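Local coordinates for multiple antibiotic resistance protein MARR (Escherichia coli, PDB 1JGS) that represses the marRAB operon, which is involved in activating antibiotic-resistance and oxidative-stress genes, by binding the marO operator as a winged-helix transcription factor, at the interface of chains A and B. Numbering follows the deposited sequence. Chains: chain A/B, Multiple antibiotic resistance protein MARR.

The interface of chains A and B. Residues chain A 121, 124, 128-129; chain B 131-132, 135.
In the dimerisation region of this MarR-family winged-helix repressor, B:Leu132, near the end of the C-terminal helix 126-134 of one subunit, and B:Lys135, just beyond it, meet A:Asp124 and the start of the same helix in the other. The charged link is a salt bridge and hydrogen bond from the ammonium NZ of B:Lys135 to the carboxylate OD1 of A:Asp124, 2.5 Å long. The nitrogen reaches the syn side of OD1, 20° out of the carboxylate plane, and the two side chains point toward each other from their own subunits. A bend at chi3 (71°) turns the end of the lysine chain along the carboxylate, with CD 3.6 Å from A:Asp124 CG. The other oxygen, OD2, lies beside B:Tyr131, 3.4 Å from the ring carbon CE2; ring and carboxylate planes are tilted by 42°. On the tyrosine's own chain, B:Lys135 CG lies over one ring face, toward its rim.

B:Leu132 supplies the apolar part through its branched end. Its CD1 packs 3.8 Å from A:Leu129 CA and also touches the methyl CG2 of A:Thr128, whose side chain it crosses at about a right angle; the other methyl, CD2, lies beside A:Asp124. The A:Leu129 and B:Leu132 side chains run antiparallel alongside each other, A:Leu129 CD1 lying 3.9 Å from B:Leu132 CB. Nearer the backbone of the lysine, A:Leu121 brings CB to 3.9 Å from B:Lys135 CB. A:Leu121 and A:Asp124 lie in the connection between helices 96-118 and 126-134; the two-fold axis repeats this patch with the chains exchanged, so the C-terminal helices help join the subunits.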
# COMPACT_ATOMS: atom_id res chain seq x y z
N LEU A 121 20.73 -9.95 0.74
CA LEU A 121 20.83 -10.31 -0.67
C LEU A 121 22.05 -9.67 -1.32
O LEU A 121 22.43 -10.04 -2.43
CB LEU A 121 19.54 -9.94 -1.42
CG LEU A 121 19.32 -8.53 -1.96
CD1 LEU A 121 20.33 -8.21 -3.07
CD2 LEU A 121 17.91 -8.45 -2.52
N ASP A 124 24.08 -11.53 -3.91
CA ASP A 124 23.36 -11.61 -5.18
C ASP A 124 23.35 -10.24 -5.84
O ASP A 124 23.18 -10.11 -7.06
CB ASP A 124 21.92 -12.08 -4.96
CG ASP A 124 21.88 -13.30 -4.06
OD1 ASP A 124 22.36 -13.22 -2.91
OD2 ASP A 124 21.36 -14.34 -4.52
N THR A 128 21.17 -6.07 -9.22
CA THR A 128 20.49 -7.02 -10.09
C THR A 128 18.97 -6.99 -9.85
O THR A 128 18.18 -6.94 -10.79
CB THR A 128 21.01 -8.44 -9.84
OG1 THR A 128 22.44 -8.44 -9.94
CG2 THR A 128 20.43 -9.44 -10.85
N LEU A 129 18.57 -7.04 -8.59
CA LEU A 129 17.16 -6.99 -8.25
C LEU A 129 16.61 -5.67 -8.78
O LEU A 129 15.53 -5.63 -9.39
CB LEU A 129 16.96 -7.05 -6.74
CG LEU A 129 15.51 -6.95 -6.21
CD1 LEU A 129 14.63 -8.01 -6.86
CD2 LEU A 129 15.52 -7.11 -4.69
N TYR B 131 13.29 -15.13 -7.04
CA TYR B 131 14.33 -15.66 -6.18
C TYR B 131 14.92 -14.56 -5.31
O TYR B 131 14.90 -14.67 -4.08
CB TYR B 131 15.44 -16.28 -7.03
CG TYR B 131 16.61 -16.77 -6.21
CD1 TYR B 131 16.51 -17.93 -5.45
CD2 TYR B 131 17.80 -16.05 -6.17
CE1 TYR B 131 17.57 -18.37 -4.66
CE2 TYR B 131 18.87 -16.47 -5.38
CZ TYR B 131 18.74 -17.63 -4.62
OH TYR B 131 19.78 -18.05 -3.82
N LEU B 132 15.45 -13.52 -5.94
CA LEU B 132 16.03 -12.40 -5.21
C LEU B 132 15.02 -11.74 -4.26
O LEU B 132 15.38 -11.35 -3.15
CB LEU B 132 16.60 -11.36 -6.18
CG LEU B 132 17.84 -11.77 -6.97
CD1 LEU B 132 18.29 -10.64 -7.88
CD2 LEU B 132 18.96 -12.12 -6.00
N LYS B 135 14.94 -13.53 -1.04
CA LYS B 135 16.11 -13.27 -0.20
C LYS B 135 15.97 -11.98 0.60
O LYS B 135 16.80 -11.68 1.46
CB LYS B 135 17.39 -13.22 -1.04
CG LYS B 135 17.75 -14.53 -1.71
CD LYS B 135 19.24 -14.60 -2.06
CE LYS B 135 20.10 -14.76 -0.80
NZ LYS B 135 21.58 -14.80 -1.07